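Local coordinates for protein putative aminooxidase (Propionibacterium acnes, PDB 2BA9) that probably isomerises polyunsaturated fatty acids to conjugated linoleic acid, using a bound flavin-adenine dinucleotide, at residues Ser7-Ile12 with Ser247-Leu252; Ile12-Ala17 with Tyr33-Arg38. All coordinates share one frame; numbering follows the deposited sequence.

Contact 1. Residues Ser7-Ile12 with Ser247-Leu252; sequences SRIAII and SDVLVL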
ATOM      1  N   SER A   7      -5.976 -25.114 -16.602  1.00 29.30           N
ATOM      2  CA  SER A   7      -6.562 -23.820 -16.864  1.00 28.92           C
ATOM      3  C   SER A   7      -5.463 -22.852 -17.264  1.00 28.73           C
ATOM      4  O   SER A   7      -4.391 -22.804 -16.635  1.00 28.89           O
ATOM      5  CB  SER A   7      -7.330 -23.296 -15.651  1.00 28.94           C
ATOM      6  OG  SER A   7      -8.467 -24.103 -15.384  1.00 27.90           O
ATOM      7  N   ARG A   8      -5.727 -22.126 -18.346  1.00 28.34           N
ATOM      8  CA  ARG A   8      -4.905 -21.014 -18.768  1.00 28.20           C
ATOM      9  C   ARG A   8      -5.340 -19.816 -17.967  1.00 27.75           C
ATOM     10  O   ARG A   8      -6.464 -19.357 -18.100  1.00 28.01           O
ATOM     11  CB  ARG A   8      -5.100 -20.723 -20.249  1.00 28.15           C
ATOM     12  CG  ARG A   8      -4.626 -21.820 -21.157  1.00 28.66           C
ATOM     13  CD  ARG A   8      -5.224 -21.659 -22.541  1.00 29.76           C
ATOM     14  NE  ARG A   8      -6.667 -21.895 -22.535  1.00 30.08           N
ATOM     15  CZ  ARG A   8      -7.496 -21.514 -23.505  1.00 31.21           C
ATOM     16  NH1 ARG A   8      -7.039 -20.889 -24.586  1.00 32.20           N
ATOM     17  NH2 ARG A   8      -8.795 -21.773 -23.404  1.00 31.46           N
ATOM     18  N   ILE A   9      -4.434 -19.310 -17.139  1.00 27.54           N
ATOM     19  CA  ILE A   9      -4.743 -18.244 -16.210  1.00 26.84           C
ATOM     20  C   ILE A   9      -3.979 -16.984 -16.604  1.00 26.42           C
ATOM     21  O   ILE A   9      -2.760 -17.015 -16.785  1.00 26.85           O
ATOM     22  CB  ILE A   9      -4.377 -18.651 -14.777  1.00 26.82           C
ATOM     23  CG1 ILE A   9      -5.169 -19.903 -14.364  1.00 27.26           C
ATOM     24  CG2 ILE A   9      -4.630 -17.493 -13.834  1.00 26.04           C
ATOM     25  CD1 ILE A   9      -4.613 -20.619 -13.149  1.00 27.39           C
ATOM     26  N   ALA A  10      -4.709 -15.885 -16.759  1.00 25.70           N
ATOM     27  CA  ALA A  10      -4.118 -14.594 -17.111  1.00 25.56           C
ATOM     28  C   ALA A  10      -4.123 -13.736 -15.864  1.00 25.18           C
ATOM     29  O   ALA A  10      -5.185 -13.458 -15.299  1.00 25.35           O
ATOM     30  CB  ALA A  10      -4.901 -13.923 -18.231  1.00 25.47           C
ATOM     31  N   ILE A  11      -2.932 -13.352 -15.417  1.00 24.73           N
ATOM     32  CA  ILE A  11      -2.771 -12.463 -14.270  1.00 24.57           C
ATOM     33  C   ILE A  11      -2.484 -11.050 -14.775  1.00 24.69           C
ATOM     34  O   ILE A  11      -1.488 -10.828 -15.480  1.00 24.76           O
ATOM     35  CB  ILE A  11      -1.626 -12.957 -13.326  1.00 24.16           C
ATOM     36  CG1 ILE A  11      -1.993 -14.331 -12.717  1.00 24.46           C
ATOM     37  CG2 ILE A  11      -1.353 -11.929 -12.231  1.00 23.48           C
ATOM     38  CD1 ILE A  11      -0.804 -15.268 -12.442  1.00 23.09           C
ATOM     39  N   ILE A  12      -3.349 -10.087 -14.439  1.00 24.70           N
ATOM     40  CA  ILE A  12      -3.082  -8.685 -14.855  1.00 24.55           C
ATOM     41  C   ILE A  12      -2.390  -7.901 -13.737  1.00 24.10           C
ATOM     42  O   ILE A  12      -2.893  -7.853 -12.610  1.00 24.21           O
ATOM     43  CB  ILE A  12      -4.402  -7.955 -15.308  1.00 24.50           C
ATOM     44  CG1 ILE A  12      -5.223  -8.854 -16.212  1.00 24.62           C
ATOM     45  CG2 ILE A  12      -4.023  -6.695 -16.022  1.00 24.64           C
ATOM     46  CD1 ILE A  12      -4.611  -9.172 -17.620  1.00 24.97           C
ATOM     47  N   SER A 247      -7.933 -16.961 -22.738  1.00 32.40           N
ATOM     48  CA  SER A 247      -7.616 -17.676 -21.511  1.00 31.31           C
ATOM     49  C   SER A 247      -8.889 -18.258 -20.893  1.00 30.26           C
ATOM     50  O   SER A 247     -10.011 -17.973 -21.334  1.00 30.02           O
ATOM     51  CB  SER A 247      -6.920 -16.748 -20.524  1.00 31.48           C
ATOM     52  OG  SER A 247      -5.822 -16.097 -21.146  1.00 32.24           O
ATOM     53  N   ASP A 248      -8.697 -19.090 -19.876  1.00 28.86           N
ATOM     54  CA  ASP A 248      -9.802 -19.743 -19.175  1.00 27.90           C
ATOM     55  C   ASP A 248     -10.206 -18.942 -17.952  1.00 27.24           C
ATOM     56  O   ASP A 248     -11.387 -18.848 -17.631  1.00 27.26           O
ATOM     57  CB  ASP A 248      -9.391 -21.147 -18.742  1.00 27.65           C
ATOM     58  CG  ASP A 248      -9.145 -22.057 -19.913  1.00 27.18           C
ATOM     59  OD1 ASP A 248     -10.040 -22.177 -20.759  1.00 28.10           O
ATOM     60  OD2 ASP A 248      -8.061 -22.653 -19.997  1.00 27.71           O
ATOM     61  N   VAL A 249      -9.210 -18.371 -17.280  1.00 26.23           N
ATOM     62  CA  VAL A 249      -9.412 -17.657 -16.019  1.00 25.49           C
ATOM     63  C   VAL A 249      -8.671 -16.307 -16.033  1.00 24.98           C
ATOM     64  O   VAL A 249      -7.577 -16.177 -16.605  1.00 23.48           O
ATOM     65  CB  VAL A 249      -8.937 -18.518 -14.835  1.00 25.23           C
ATOM     66  CG1 VAL A 249      -9.259 -17.857 -13.507  1.00 26.03           C
ATOM     67  CG2 VAL A 249      -9.555 -19.887 -14.909  1.00 24.74           C
ATOM     68  N   LEU A 250      -9.307 -15.303 -15.430  1.00 24.84           N
ATOM     69  CA  LEU A 250      -8.740 -13.969 -15.283  1.00 24.78           C
ATOM     70  C   LEU A 250      -8.538 -13.619 -13.812  1.00 24.83           C
ATOM     71  O   LEU A 250      -9.454 -13.767 -13.013  1.00 24.36           O
ATOM     72  CB  LEU A 250      -9.686 -12.940 -15.906  1.00 25.01           C
ATOM     73  CG  LEU A 250      -9.191 -11.494 -15.974  1.00 24.50           C
ATOM     74  CD1 LEU A 250      -7.911 -11.406 -16.801  1.00 23.53           C
ATOM     75  CD2 LEU A 250     -10.291 -10.586 -16.549  1.00 23.89           C
ATOM     76  N   VAL A 251      -7.344 -13.132 -13.469  1.00 24.78           N
ATOM     77  CA  VAL A 251      -7.028 -12.704 -12.108  1.00 24.62           C
ATOM     78  C   VAL A 251      -6.518 -11.259 -12.129  1.00 24.87           C
ATOM     79  O   VAL A 251      -5.475 -10.965 -12.717  1.00 24.74           O
ATOM     80  CB  VAL A 251      -6.014 -13.656 -11.425  1.00 24.57           C
ATOM     81  CG1 VAL A 251      -5.673 -13.178 -10.015  1.00 23.32           C
ATOM     82  CG2 VAL A 251      -6.592 -15.060 -11.380  1.00 25.29           C
ATOM     83  N   LEU A 252      -7.287 -10.371 -11.496  1.00 24.92           N
ATOM     84  CA  LEU A 252      -7.049  -8.938 -11.533  1.00 24.69           C
ATOM     85  C   LEU A 252      -6.322  -8.496 -10.294  1.00 24.85           C
ATOM     86  O   LEU A 252      -6.849  -8.644  -9.196  1.00 24.99           O
ATOM     87  CB  LEU A 252      -8.382  -8.179 -11.588  1.00 24.78           C
ATOM     88  CG  LEU A 252      -9.323  -8.437 -12.765  1.00 25.36           C
ATOM     89  CD1 LEU A 252     -10.651  -7.706 -12.539  1.00 25.72           C
ATOM     90  CD2 LEU A 252      -8.689  -8.015 -14.080  1.00 25.30           C
TER

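Contact 2. Residues Ile12-Ala17 with Tyr33-Arg38; sequences IGAGPA and YTILER. With FAD (flavin-adenine dinucleotide), chain D.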
ATOM      1  N   ILE A  12      -3.349 -10.087 -14.439  1.00 24.70           N
ATOM      2  CA  ILE A  12      -3.082  -8.685 -14.855  1.00 24.55           C
ATOM      3  C   ILE A  12      -2.390  -7.901 -13.737  1.00 24.10           C
ATOM      4  O   ILE A  12      -2.893  -7.853 -12.610  1.00 24.21           O
ATOM      5  CB  ILE A  12      -4.402  -7.955 -15.308  1.00 24.50           C
ATOM      6  CG1 ILE A  12      -5.223  -8.854 -16.212  1.00 24.62           C
ATOM      7  CG2 ILE A  12      -4.023  -6.695 -16.022  1.00 24.64           C
ATOM      8  CD1 ILE A  12      -4.611  -9.172 -17.620  1.00 24.97           C
ATOM      9  N   GLY A  13      -1.254  -7.291 -14.083  1.00 24.16           N
ATOM     10  CA  GLY A  13      -0.404  -6.557 -13.141  1.00 24.68           C
ATOM     11  C   GLY A  13       0.760  -7.415 -12.674  1.00 24.64           C
ATOM     12  O   GLY A  13       0.544  -8.517 -12.177  1.00 24.92           O
ATOM     13  N   ALA A  14       1.986  -6.905 -12.827  1.00 25.06           N
ATOM     14  CA  ALA A  14       3.197  -7.543 -12.262  1.00 24.90           C
ATOM     15  C   ALA A  14       3.836  -6.734 -11.127  1.00 24.91           C
ATOM     16  O   ALA A  14       5.061  -6.568 -11.070  1.00 24.64           O
ATOM     17  CB  ALA A  14       4.213  -7.821 -13.336  1.00 24.64           C
ATOM     18  N   GLY A  15       2.991  -6.240 -10.224  1.00 25.10           N
ATOM     19  CA  GLY A  15       3.440  -5.712  -8.938  1.00 24.51           C
ATOM     20  C   GLY A  15       3.476  -6.877  -7.967  1.00 24.11           C
ATOM     21  O   GLY A  15       3.278  -8.011  -8.364  1.00 23.85           O
ATOM     22  N   PRO A  16       3.739  -6.610  -6.680  1.00 24.07           N
ATOM     23  CA  PRO A  16       3.749  -7.671  -5.678  1.00 24.19           C
ATOM     24  C   PRO A  16       2.569  -8.657  -5.744  1.00 24.52           C
ATOM     25  O   PRO A  16       2.775  -9.859  -5.616  1.00 24.89           O
ATOM     26  CB  PRO A  16       3.734  -6.885  -4.365  1.00 24.17           C
ATOM     27  CG  PRO A  16       4.536  -5.624  -4.715  1.00 23.64           C
ATOM     28  CD  PRO A  16       4.064  -5.295  -6.090  1.00 23.77           C
ATOM     29  N   ALA A  17       1.353  -8.142  -5.946  1.00 25.06           N
ATOM     30  CA  ALA A  17       0.145  -8.977  -5.950  1.00 24.95           C
ATOM     31  C   ALA A  17       0.109  -9.941  -7.141  1.00 25.01           C
ATOM     32  O   ALA A  17      -0.242 -11.104  -6.982  1.00 25.04           O
ATOM     33  CB  ALA A  17      -1.102  -8.111  -5.934  1.00 25.09           C
ATOM     34  N   TYR A  33       0.091 -20.230 -16.421  1.00 27.73           N
ATOM     35  CA  TYR A  33      -0.294 -18.881 -16.072  1.00 27.35           C
ATOM     36  C   TYR A  33       0.535 -17.919 -16.910  1.00 27.08           C
ATOM     37  O   TYR A  33       1.638 -18.253 -17.352  1.00 26.92           O
ATOM     38  CB  TYR A  33      -0.105 -18.618 -14.567  1.00 27.54           C
ATOM     39  CG  TYR A  33       1.337 -18.655 -14.114  1.00 27.62           C
ATOM     40  CD1 TYR A  33       2.149 -17.516 -14.189  1.00 27.49           C
ATOM     41  CD2 TYR A  33       1.899 -19.832 -13.625  1.00 28.42           C
ATOM     42  CE1 TYR A  33       3.479 -17.559 -13.786  1.00 26.39           C
ATOM     43  CE2 TYR A  33       3.217 -19.881 -13.221  1.00 27.56           C
ATOM     44  CZ  TYR A  33       4.002 -18.744 -13.306  1.00 27.09           C
ATOM     45  OH  TYR A  33       5.315 -18.813 -12.898  1.00 27.47           O
ATOM     46  N   THR A  34      -0.020 -16.736 -17.145  1.00 26.51           N
ATOM     47  CA  THR A  34       0.681 -15.653 -17.823  1.00 26.35           C
ATOM     48  C   THR A  34       0.405 -14.375 -17.047  1.00 25.96           C
ATOM     49  O   THR A  34      -0.754 -14.089 -16.727  1.00 25.93           O
ATOM     50  CB  THR A  34       0.183 -15.474 -19.289  1.00 26.49           C
ATOM     51  OG1 THR A  34       0.486 -16.654 -20.045  1.00 28.16           O
ATOM     52  CG2 THR A  34       0.853 -14.276 -19.972  1.00 26.20           C
ATOM     53  N   ILE A  35       1.466 -13.633 -16.723  1.00 25.23           N
ATOM     54  CA  ILE A  35       1.335 -12.338 -16.068  1.00 25.14           C
ATOM     55  C   ILE A  35       1.516 -11.208 -17.078  1.00 24.84           C
ATOM     56  O   ILE A  35       2.527 -11.141 -17.782  1.00 25.32           O
ATOM     57  CB  ILE A  35       2.348 -12.139 -14.927  1.00 25.10           C
ATOM     58  CG1 ILE A  35       2.244 -13.250 -13.880  1.00 25.47           C
ATOM     59  CG2 ILE A  35       2.107 -10.778 -14.249  1.00 25.14           C
ATOM     60  CD1 ILE A  35       3.530 -13.407 -13.022  1.00 23.81           C
ATOM     61  N   LEU A  36       0.542 -10.307 -17.135  1.00 24.90           N
ATOM     62  CA  LEU A  36       0.556  -9.217 -18.117  1.00 24.80           C
ATOM     63  C   LEU A  36       0.755  -7.849 -17.445  1.00 25.10           C
ATOM     64  O   LEU A  36      -0.103  -7.389 -16.676  1.00 24.91           O
ATOM     65  CB  LEU A  36      -0.737  -9.224 -18.933  1.00 24.40           C
ATOM     66  CG  LEU A  36      -1.062 -10.503 -19.692  1.00 23.61           C
ATOM     67  CD1 LEU A  36      -2.475 -10.430 -20.244  1.00 21.19           C
ATOM     68  CD2 LEU A  36      -0.054 -10.743 -20.799  1.00 23.27           C
ATOM     69  N   GLU A  37       1.891  -7.215 -17.760  1.00 25.40           N
ATOM     70  CA  GLU A  37       2.310  -5.944 -17.170  1.00 25.38           C
ATOM     71  C   GLU A  37       2.362  -4.848 -18.215  1.00 25.87           C
ATOM     72  O   GLU A  37       2.961  -5.023 -19.277  1.00 25.90           O
ATOM     73  CB  GLU A  37       3.692  -6.090 -16.534  1.00 25.60           C
ATOM     74  CG  GLU A  37       4.350  -4.803 -16.099  1.00 24.38           C
ATOM     75  CD  GLU A  37       3.558  -3.999 -15.074  1.00 25.21           C
ATOM     76  OE1 GLU A  37       3.008  -4.569 -14.107  1.00 25.57           O
ATOM     77  OE2 GLU A  37       3.526  -2.765 -15.217  1.00 25.60           O
ATOM     78  N   ARG A  38       1.764  -3.708 -17.876  1.00 26.45           N
ATOM     79  CA  ARG A  38       1.627  -2.558 -18.770  1.00 26.95           C
ATOM     80  C   ARG A  38       2.975  -1.869 -19.025  1.00 26.65           C
ATOM     81  O   ARG A  38       3.293  -1.520 -20.155  1.00 26.43           O
ATOM     82  CB  ARG A  38       0.614  -1.560 -18.173  1.00 27.43           C
ATOM     83  CG  ARG A  38       0.256  -0.373 -19.071  1.00 30.92           C
ATOM     84  CD  ARG A  38      -0.896   0.499 -18.506  1.00 34.26           C
ATOM     85  NE  ARG A  38      -0.845   1.847 -19.097  1.00 39.10           N
ATOM     86  CZ  ARG A  38      -1.293   2.979 -18.530  1.00 41.52           C
ATOM     87  NH1 ARG A  38      -1.888   2.960 -17.334  1.00 42.80           N
ATOM     88  NH2 ARG A  38      -1.149   4.148 -19.170  1.00 40.63           N
TER
HETATM   89  PA  FAD D 500       1.004  -2.103  -7.466  1.00 19.59           P
HETATM   90  O1A FAD D 500       2.229  -2.144  -6.600  1.00 19.96           O
HETATM   91  O2A FAD D 500       0.436  -0.733  -7.777  1.00 19.83           O
HETATM   92  O5B FAD D 500       1.355  -2.776  -8.876  1.00 20.92           O
HETATM   93  C5B FAD D 500       0.315  -2.887  -9.819  1.00 23.05           C
HETATM   94  C4B FAD D 500       0.873  -3.320 -11.158  1.00 23.62           C
HETATM   95  O4B FAD D 500      -0.195  -3.460 -12.074  1.00 24.57           O
HETATM   96  C3B FAD D 500       1.868  -2.301 -11.719  1.00 23.93           C
HETATM   97  O3B FAD D 500       3.078  -2.944 -12.050  1.00 23.63           O
HETATM   98  C2B FAD D 500       1.149  -1.722 -12.914  1.00 24.35           C
HETATM   99  O2B FAD D 500       2.037  -1.231 -13.918  1.00 24.46           O
HETATM  100  C1B FAD D 500       0.204  -2.876 -13.293  1.00 24.38           C
HETATM  101  N9A FAD D 500      -0.936  -2.369 -14.077  1.00 23.97           N
HETATM  102  C8A FAD D 500      -1.804  -1.352 -13.738  1.00 24.64           C
HETATM  103  N7A FAD D 500      -2.698  -1.182 -14.752  1.00 23.58           N
HETATM  104  C5A FAD D 500      -2.411  -2.082 -15.733  1.00 24.46           C
HETATM  105  C6A FAD D 500      -2.978  -2.350 -16.995  1.00 23.92           C
HETATM  106  N6A FAD D 500      -4.250  -1.910 -17.262  1.00 23.78           N
HETATM  107  N1A FAD D 500      -2.448  -3.383 -17.760  1.00 24.67           N
HETATM  108  C2A FAD D 500      -1.342  -4.104 -17.332  1.00 25.15           C
HETATM  109  N3A FAD D 500      -0.789  -3.826 -16.089  1.00 24.60           N
HETATM  110  C4A FAD D 500      -1.295  -2.827 -15.314  1.00 24.25           C
HETATM  111  N1  FAD D 500       3.995  -1.104   1.406  1.00 25.89           N
HETATM  112  C2  FAD D 500       4.435  -1.710   2.565  1.00 28.77           C
HETATM  113  O2  FAD D 500       4.163  -2.891   2.782  1.00 25.85           O
HETATM  114  N3  FAD D 500       5.155  -0.981   3.491  1.00 29.83           N
HETATM  115  C4  FAD D 500       5.462   0.342   3.247  1.00 29.28           C
HETATM  116  O4  FAD D 500       6.127   0.963   4.091  1.00 30.85           O
HETATM  117  C4X FAD D 500       5.029   0.955   2.066  1.00 27.21           C
HETATM  118  N5  FAD D 500       5.297   2.286   1.797  1.00 24.38           N
HETATM  119  C5X FAD D 500       5.017   2.851   0.568  1.00 24.27           C
HETATM  120  C6  FAD D 500       5.427   4.150   0.275  1.00 23.47           C
HETATM  121  C7  FAD D 500       5.170   4.692  -0.982  1.00 23.93           C
HETATM  122  C7M FAD D 500       5.641   6.090  -1.269  1.00 23.84           C
HETATM  123  C8  FAD D 500       4.493   3.940  -1.938  1.00 23.67           C
HETATM  124  C8M FAD D 500       4.189   4.478  -3.303  1.00 22.83           C
HETATM  125  C9  FAD D 500       4.083   2.645  -1.633  1.00 23.66           C
HETATM  126  C9A FAD D 500       4.328   2.088  -0.378  1.00 24.16           C
HETATM  127  N10 FAD D 500       3.904   0.789  -0.040  1.00 23.80           N
HETATM  128  C10 FAD D 500       4.309   0.207   1.140  1.00 25.30           C
HETATM  129  C1' FAD D 500       2.760   0.147  -0.750  1.00 20.63           C
HETATM  130  C2' FAD D 500       3.220  -0.967  -1.682  1.00 19.91           C
HETATM  131  O2' FAD D 500       4.307  -0.559  -2.507  1.00 21.29           O
HETATM  132  C3' FAD D 500       2.021  -1.385  -2.519  1.00 20.46           C
HETATM  133  O3' FAD D 500       0.911  -1.645  -1.657  1.00 20.43           O
HETATM  134  C4' FAD D 500       2.349  -2.600  -3.372  1.00 20.53           C
HETATM  135  O4' FAD D 500       3.259  -2.269  -4.414  1.00 24.59           O
HETATM  136  C5' FAD D 500       1.048  -3.168  -3.920  1.00 21.46           C
HETATM  137  O5' FAD D 500       1.317  -4.086  -4.942  1.00 20.30           O
HETATM  138  P   FAD D 500       0.185  -4.411  -6.056  1.00 20.53           P
HETATM  139  O1P FAD D 500       0.725  -5.382  -7.090  1.00 20.58           O
HETATM  140  O2P FAD D 500      -1.013  -4.940  -5.348  1.00 23.73           O
HETATM  141  O3P FAD D 500      -0.131  -3.024  -6.799  1.00 21.28           O

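Contact 1. Residues Ser7-Ile12 with Ser247-Leu252
Arg8 and Asp248 clasp each other at the entrance to a pair of parallel strands. The arginine chain runs out from CB and bends at chi3 (-68°), which brings the NE side of the guanidinium to the carboxylate. Arg8 NE bonds to Asp248 OD2 at 3.0 Å, and NH2 makes the salt bridge to OD1. The grip is side-on, one nitrogen to each oxygen, but the two groups are not coplanar. Their planes stand 67° apart, and both nitrogens meet the carboxylate from above its plane. Asp248 OD2 also accepts the backbone N of Arg8 at 2.9 Å, through its anti lone pair and almost straight (175°). Two bonds therefore hold OD2 and should fix the carboxylate rotation. The carbonyl of Arg8 is doubly used as well: its O accepts N of Asp248 and N of Val249. NH2 has a second acidic partner, Glu246.

Beyond this polar end the strands 9-12 and 249-252 run nearly parallel, with ladder bonds such as Val251 N to Ala10 O at 2.8 Å. On one face Ile9 and Val249 lie side by side and point the same way, with Ile9 CG1 4.0 Å from Val249 CB. The branch methyl CG2 of Ile9 touches CG2 of Val251, the two side chains crossing at a slant. On the other face the Leu250 side chain slants across Ile12, and Leu250 CD1 comes 3.8 Å from Ile12 CG1. Ala10 CB sits close to the OG of Ser247 on that same face.

Both strands are inner members of a four-stranded parallel sheet, as in the Rossmann-like FAD-binding fold. Strand 33-36 flanks 9-12, strand 396-398 flanks 249-252, and Phe423 of helix 408-423 covers Ile9, Val249 and Val251.

Contact 2. Residues Ile12-Ala17 with Tyr33-Arg38
Glu37 reaches from the end of strand 33-36 to Ala14, in the turn that follows strand 9-12. Glu37 CB lies 3.7 Å from the CB of Ala14. CG is anti to the backbone N (chi1 170°) and still brushes that methyl group. The chain then bends at chi2 (59°), and CD comes up beside the ribose of the adenosine half of FAD. The two carboxylate oxygens divide the work. Glu37 OE1 accepts the backbone N of Ala14 at 2.9 Å, met nearly head-on to its C-O bond. Glu37 OE1 also accepts the ribose hydroxyl FAD O3B at 2.6 Å, and so bridges the turn and the ribose. Glu37 OE2 takes the neighbouring hydroxyl FAD O2B at 2.5 Å and is also bonded to Thr39 OG1.

This is the dinucleotide-binding beta-alpha-beta unit: strand 9-12, a glycine-rich turn, helix 16-28 and strand 33-36. An acidic residue at the end of the second strand, holding the ribose hydroxyls, is classic for it. The glycines fit a GxGxxG pattern. A CB on Gly13 would run into O4B of the ribose, and one on Gly15, the helix N-cap, into O5B. The missing side chains let the ribose and its O5B come close to the turn. At the start of the helix, Ala17 N bonds to FAD O1P at 3.1 Å. The helix dipole would probably favour the negative phosphate there.

Gly13 N continues the strand pairing with a bond of 2.8 Å to Leu36 O. Ile35 CG2 packs against the Ala14 methyl and the carbonyl O of Gly13. Ile12 and Leu36 meet through their CD1 atoms, 3.6 Å apart. Ile226 of strand 226-230 touches both of them, and Ile12 CG2 also approaches the adenine at C2A.

In the fold
Both contacts are buried and belong to the same parallel sheet. Strand 9-12 is common to them: contact 1 pairs it with 249-252, contact 2 joins its far end to 33-36. Ile12 belongs to both. Contact 2 lies within the long chain loop closed by contact 1, and their centres are about 10 Å apart. Thr34 O and Leu36 N probably bond to the backbone of Ile11, linking the two directly. The chemistry differs with position. Contact 1 is a regular ladder with aliphatic packing, and its ion pair stands at the partly exposed start of the strands. Contact 2 is at the strand ends, where a carboxylate and a helix-start amide bind the cofactor.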